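Local coordinates for lovastatin nonaketide synthase, polyketide synthase component (Aspergillus terreus, PDB 7CPX), which builds dihydromonacolin L, the polyketide precursor of lovastatin, from malonyl-CoA as the iterative homodimeric synthase of the pathway, at residues P557-I562 against L842-E847; P773-L778 against Y817-L822. The protein carries 2 engineered substitutions. All coordinates share one frame; numbering follows the deposited sequence.

Contact 1. Residues P557-I562 against L842-E847; sequences PSVLGI and LDIGIE
S558 O is gripped by two successive backbone N-H groups of the facing segment: I844 N lies 3.0 Å from S558 O, nearly along the C=O axis, and D843 N adds a weak second bond. Further on, carbonyls and N-H groups pair in parallel register. I844 O accepts L560 N at 2.9 Å, L560 O accepts I846 N, and I846 O accepts I562 N, each donor tilted 22-25° from its carbonyl plane. The V559 CA-H also leans on I844 O, with CA and O 3.1 Å apart. These bonds join two parallel strands inside the five-stranded parallel sheet of the malonyl-CoA:ACP transacylase domain, where 558-563 is the middle strand, flanked by 648-652 and 844-848. On one face V559 CG2, the branch anti to the backbone N, meets CG1 of I846 at 3.4 Å and also touches I844 CG2; beyond them, I844 and I846 reach T874 of strand 872-875. On the other face L842 lays its branch across L560 at about a right angle, L842 CD2 standing 3.4 Å from L560 CB, and helix 828-838 covers both leucines through V836. I562 points to this same face, packing on F828 of that helix and on Y873. The buried carboxylate of E847, at the end of an extended chain, is held by L854 N, with a weak bond to Y873 OH.

Contact 2. Residues P773-L778 against Y817-L822; sequences PYMQAL and YWKDNL
L778 and W818 meet at about a right angle, the two methyls of the leucine set against the root of the indole. L778 CD1 lies 3.4 Å from W818 CB, while L778 CD2 approaches W818 CD1 at 3.5 Å, oblique to the ring. CG of L778 is anti to the backbone N (chi1 -166°), and the two methyls beyond it make the contact. Y774 comes in beside L778: its OH stands 3.3 Å from W818 CB and makes a weak hydrogen bond to W818 O, which lies in the plane of the phenol at its edge. Helices 768-780 and 815-820 of the transacylase domain are joined here, and helix 671-682 completes the cluster through I677, which touches Y774, L778 and W818; R681 adds a cation-pi contact to the tyrosine. W818 also packs on I660 and A663 of helix 657-665. M775 and K819 form the other half. The lysine chain runs extended, and M775 SD rests 3.5 Å from K819 CD, the methionine bending only at chi3 (68°), where CE turns aside but still comes within 4.1 Å of K819 CD. The lysine's ammonium is engaged in a salt bridge by D772, just before P773 in helix 768-780.

Overall arrangement
Both contacts belong to the transacylase domain, and contact 2 is nested along the chain within the loop closed by contact 1. Their centres are 28 Å apart and their nearest atoms about 11 Å, so the two do not meet. Both are largely buried. Contact 1 lies in the domain's central sheet and is held chiefly by backbone hydrogen bonds, with aliphatic side chains packed on both faces. Contact 2 joins two helices almost wholly through side chains; its one cross-segment hydrogen bond is weak, and its buried aromatic-aliphatic cluster is bordered by partly exposed M775 and K819. No secondary-structure element is common to the two pairs, and neither is touched by the other subunit of the homodimer.

Contact 1. Residues P557-I562 against L842-E847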
loop_
_atom_site.group_PDB
_atom_site.type_symbol
_atom_site.label_atom_id
_atom_site.label_comp_id
_atom_site.label_asym_id
_atom_site.label_seq_id
_atom_site.Cartn_x
_atom_site.Cartn_y
_atom_site.Cartn_z
ATOM N N PRO A 557 51.051 -33.275 -26.419
ATOM C CA PRO A 557 51.215 -34.175 -27.570
ATOM C C PRO A 557 52.273 -35.257 -27.398
ATOM O O PRO A 557 52.635 -35.894 -28.391
ATOM C CB PRO A 557 51.629 -33.201 -28.681
ATOM C CG PRO A 557 52.420 -32.166 -27.969
ATOM C CD PRO A 557 51.787 -32.010 -26.607
ATOM N N SER A 558 52.773 -35.485 -26.185
ATOM C CA SER A 558 53.868 -36.424 -25.972
ATOM C C SER A 558 53.342 -37.855 -25.996
ATOM O O SER A 558 52.559 -38.258 -25.123
ATOM C CB SER A 558 54.573 -36.126 -24.651
ATOM O OG SER A 558 53.644 -36.041 -23.588
ATOM N N VAL A 559 53.786 -38.625 -26.989
ATOM C CA VAL A 559 53.366 -40.007 -27.161
ATOM C C VAL A 559 54.594 -40.903 -27.208
ATOM O O VAL A 559 55.674 -40.496 -27.647
ATOM C CB VAL A 559 52.519 -40.202 -28.438
ATOM C CG1 VAL A 559 53.383 -40.055 -29.679
ATOM C CG2 VAL A 559 51.833 -41.558 -28.420
ATOM N N LEU A 560 54.413 -42.135 -26.746
ATOM C CA LEU A 560 55.433 -43.174 -26.804
ATOM C C LEU A 560 55.031 -44.183 -27.871
ATOM O O LEU A 560 53.956 -44.786 -27.785
ATOM C CB LEU A 560 55.596 -43.857 -25.446
ATOM C CG LEU A 560 56.382 -45.171 -25.431
ATOM C CD1 LEU A 560 57.769 -44.981 -26.019
ATOM C CD2 LEU A 560 56.471 -45.722 -24.018
ATOM N N GLY A 561 55.891 -44.365 -28.867
ATOM C CA GLY A 561 55.598 -45.279 -29.954
ATOM C C GLY A 561 56.022 -46.701 -29.659
ATOM O O GLY A 561 57.211 -47.029 -29.726
ATOM N N ILE A 562 55.060 -47.558 -29.326
ATOM C CA ILE A 562 55.308 -48.970 -29.069
ATOM C C ILE A 562 55.007 -49.729 -30.350
ATOM O O ILE A 562 53.869 -49.725 -30.827
ATOM C CB ILE A 562 54.448 -49.481 -27.904
ATOM C CG1 ILE A 562 54.847 -48.763 -26.614
ATOM C CG2 ILE A 562 54.574 -50.988 -27.766
ATOM C CD1 ILE A 562 53.793 -47.807 -26.102
ATOM N N LEU A 842 55.955 -37.969 -20.067
ATOM C CA LEU A 842 55.193 -38.613 -21.127
ATOM C C LEU A 842 53.710 -38.616 -20.780
ATOM O O LEU A 842 53.327 -38.779 -19.618
ATOM C CB LEU A 842 55.687 -40.044 -21.340
ATOM C CG LEU A 842 54.936 -40.865 -22.391
ATOM C CD1 LEU A 842 55.098 -40.252 -23.774
ATOM C CD2 LEU A 842 55.416 -42.305 -22.380
ATOM N N ASP A 843 52.874 -38.438 -21.800
ATOM C CA ASP A 843 51.432 -38.337 -21.623
ATOM C C ASP A 843 50.683 -39.560 -22.127
ATOM O O ASP A 843 49.849 -40.111 -21.401
ATOM C CB ASP A 843 50.907 -37.081 -22.332
ATOM C CG ASP A 843 51.486 -35.804 -21.755
ATOM O OD1 ASP A 843 51.601 -35.709 -20.516
ATOM O OD2 ASP A 843 51.835 -34.899 -22.542
ATOM N N ILE A 844 50.953 -40.008 -23.353
ATOM C CA ILE A 844 50.188 -41.085 -23.968
ATOM C C ILE A 844 51.148 -42.073 -24.622
ATOM O O ILE A 844 52.334 -41.800 -24.800
ATOM C CB ILE A 844 49.162 -40.541 -24.988
ATOM C CG1 ILE A 844 48.332 -41.671 -25.604
ATOM C CG2 ILE A 844 49.862 -39.729 -26.069
ATOM C CD1 ILE A 844 47.071 -41.194 -26.284
ATOM N N GLY A 845 50.627 -43.245 -24.942
ATOM C CA GLY A 845 51.366 -44.222 -25.725
ATOM C C GLY A 845 50.488 -44.805 -26.808
ATOM O O GLY A 845 49.302 -45.055 -26.594
ATOM N N ILE A 846 51.082 -45.012 -27.980
ATOM C CA ILE A 846 50.380 -45.533 -29.146
ATOM C C ILE A 846 51.060 -46.823 -29.577
ATOM O O ILE A 846 52.278 -46.847 -29.801
ATOM C CB ILE A 846 50.354 -44.521 -30.301
ATOM C CG1 ILE A 846 49.400 -43.373 -29.975
ATOM C CG2 ILE A 846 49.937 -45.205 -31.596
ATOM C CD1 ILE A 846 49.547 -42.180 -30.892
ATOM N N GLU A 847 50.271 -47.889 -29.699
ATOM C CA GLU A 847 50.743 -49.164 -30.232
ATOM C C GLU A 847 50.684 -49.082 -31.751
ATOM O O GLU A 847 49.708 -49.485 -32.385
ATOM C CB GLU A 847 49.908 -50.321 -29.700
ATOM C CG GLU A 847 50.348 -51.684 -30.212
ATOM C CD GLU A 847 49.640 -52.827 -29.512
ATOM O OE1 GLU A 847 48.982 -52.579 -28.480
ATOM O OE2 GLU A 847 49.742 -53.975 -29.993
#

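Contact 2. Residues P773-L778 against Y817-L822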
loop_
_atom_site.group_PDB
_atom_site.type_symbol
_atom_site.label_atom_id
_atom_site.label_comp_id
_atom_site.label_asym_id
_atom_site.label_seq_id
_atom_site.Cartn_x
_atom_site.Cartn_y
_atom_site.Cartn_z
ATOM N N PRO A 773 73.716 -64.819 -43.431
ATOM C CA PRO A 773 73.719 -64.199 -44.767
ATOM C C PRO A 773 72.898 -62.925 -44.828
ATOM O O PRO A 773 73.306 -61.955 -45.480
ATOM C CB PRO A 773 73.140 -65.302 -45.663
ATOM C CG PRO A 773 72.319 -66.139 -44.750
ATOM C CD PRO A 773 73.034 -66.125 -43.433
ATOM N N TYR A 774 71.754 -62.893 -44.139
ATOM C CA TYR A 774 70.922 -61.695 -44.138
ATOM C C TYR A 774 71.730 -60.479 -43.708
ATOM O O TYR A 774 71.776 -59.466 -44.417
ATOM C CB TYR A 774 69.716 -61.906 -43.220
ATOM C CG TYR A 774 69.252 -60.657 -42.506
ATOM C CD1 TYR A 774 68.558 -59.663 -43.181
ATOM C CD2 TYR A 774 69.500 -60.478 -41.151
ATOM C CE1 TYR A 774 68.130 -58.522 -42.529
ATOM C CE2 TYR A 774 69.076 -59.342 -40.491
ATOM C CZ TYR A 774 68.391 -58.368 -41.184
ATOM O OH TYR A 774 67.966 -57.236 -40.529
ATOM N N MET A 775 72.408 -60.575 -42.563
ATOM C CA MET A 775 73.262 -59.477 -42.127
ATOM C C MET A 775 74.330 -59.181 -43.171
ATOM O O MET A 775 74.617 -58.014 -43.464
ATOM C CB MET A 775 73.905 -59.811 -40.782
ATOM C CG MET A 775 74.616 -58.635 -40.130
ATOM S SD MET A 775 75.489 -59.084 -38.617
ATOM C CE MET A 775 76.795 -60.120 -39.271
ATOM N N GLN A 776 74.920 -60.227 -43.757
ATOM C CA GLN A 776 75.911 -60.014 -44.805
ATOM C C GLN A 776 75.333 -59.193 -45.947
ATOM O O GLN A 776 76.043 -58.378 -46.548
ATOM C CB GLN A 776 76.429 -61.357 -45.322
ATOM C CG GLN A 776 77.247 -62.136 -44.306
ATOM C CD GLN A 776 77.637 -63.513 -44.805
ATOM O OE1 GLN A 776 77.298 -63.900 -45.923
ATOM N NE2 GLN A 776 78.353 -64.263 -43.975
ATOM N N ALA A 777 74.050 -59.389 -46.261
ATOM C CA ALA A 777 73.403 -58.544 -47.256
ATOM C C ALA A 777 73.100 -57.163 -46.690
ATOM O O ALA A 777 73.273 -56.152 -47.381
ATOM C CB ALA A 777 72.122 -59.211 -47.757
ATOM N N LEU A 778 72.668 -57.101 -45.427
ATOM C CA LEU A 778 72.312 -55.819 -44.832
ATOM C C LEU A 778 73.512 -54.884 -44.761
ATOM O O LEU A 778 73.343 -53.660 -44.778
ATOM C CB LEU A 778 71.717 -56.034 -43.442
ATOM C CG LEU A 778 71.002 -54.827 -42.832
ATOM C CD1 LEU A 778 69.787 -55.282 -42.044
ATOM C CD2 LEU A 778 71.939 -54.034 -41.940
ATOM N N TYR A 817 73.124 -54.947 -35.046
ATOM C CA TYR A 817 71.872 -54.642 -34.361
ATOM C C TYR A 817 70.677 -55.204 -35.123
ATOM O O TYR A 817 69.762 -55.782 -34.522
ATOM C CB TYR A 817 71.732 -53.132 -34.177
ATOM C CG TYR A 817 70.454 -52.722 -33.482
ATOM C CD1 TYR A 817 70.110 -53.260 -32.250
ATOM C CD2 TYR A 817 69.598 -51.792 -34.053
ATOM C CE1 TYR A 817 68.946 -52.889 -31.610
ATOM C CE2 TYR A 817 68.432 -51.412 -33.418
ATOM C CZ TYR A 817 68.111 -51.964 -32.197
ATOM O OH TYR A 817 66.950 -51.593 -31.557
ATOM N N TRP A 818 70.669 -55.050 -36.448
ATOM C CA TRP A 818 69.583 -55.614 -37.240
ATOM C C TRP A 818 69.590 -57.135 -37.180
ATOM O O TRP A 818 68.537 -57.768 -37.313
ATOM C CB TRP A 818 69.685 -55.129 -38.686
ATOM C CG TRP A 818 69.766 -53.636 -38.808
ATOM C CD1 TRP A 818 70.900 -52.880 -38.853
ATOM C CD2 TRP A 818 68.670 -52.719 -38.897
ATOM N NE1 TRP A 818 70.580 -51.549 -38.965
ATOM C CE2 TRP A 818 69.216 -51.423 -38.994
ATOM C CE3 TRP A 818 67.279 -52.866 -38.903
ATOM C CZ2 TRP A 818 68.422 -50.284 -39.099
ATOM C CZ3 TRP A 818 66.493 -51.733 -39.008
ATOM C CH2 TRP A 818 67.067 -50.459 -39.104
ATOM N N LYS A 819 70.766 -57.740 -36.991
ATOM C CA LYS A 819 70.825 -59.182 -36.769
ATOM C C LYS A 819 70.252 -59.552 -35.405
ATOM O O LYS A 819 69.452 -60.489 -35.288
ATOM C CB LYS A 819 72.268 -59.669 -36.897
ATOM C CG LYS A 819 72.490 -61.101 -36.437
ATOM C CD LYS A 819 73.899 -61.571 -36.752
ATOM C CE LYS A 819 74.169 -62.946 -36.164
ATOM N NZ LYS A 819 75.538 -63.430 -36.488
ATOM N N ASP A 820 70.649 -58.823 -34.360
ATOM C CA ASP A 820 70.100 -59.052 -33.031
ATOM C C ASP A 820 68.592 -58.859 -33.005
ATOM O O ASP A 820 67.921 -59.409 -32.124
ATOM C CB ASP A 820 70.758 -58.109 -32.023
ATOM C CG ASP A 820 72.256 -58.313 -31.926
ATOM O OD1 ASP A 820 72.783 -59.200 -32.630
ATOM O OD2 ASP A 820 72.906 -57.585 -31.148
ATOM N N ASN A 821 68.053 -58.081 -33.946
ATOM C CA ASN A 821 66.605 -57.900 -34.016
ATOM C C ASN A 821 65.886 -59.242 -34.017
ATOM O O ASN A 821 64.835 -59.393 -33.385
ATOM C CB ASN A 821 66.237 -57.099 -35.265
ATOM C CG ASN A 821 64.743 -56.881 -35.397
ATOM O OD1 ASN A 821 64.016 -56.868 -34.404
ATOM N ND2 ASN A 821 64.276 -56.714 -36.629
ATOM N N LEU A 822 66.439 -60.229 -34.723
ATOM C CA LEU A 822 65.881 -61.572 -34.759
ATOM C C LEU A 822 66.686 -62.585 -33.960
ATOM O O LEU A 822 66.189 -63.691 -33.720
ATOM C CB LEU A 822 65.765 -62.062 -36.211
ATOM C CG LEU A 822 64.593 -61.531 -37.042
ATOM C CD1 LEU A 822 63.265 -62.021 -36.487
ATOM C CD2 LEU A 822 64.614 -60.012 -37.120
#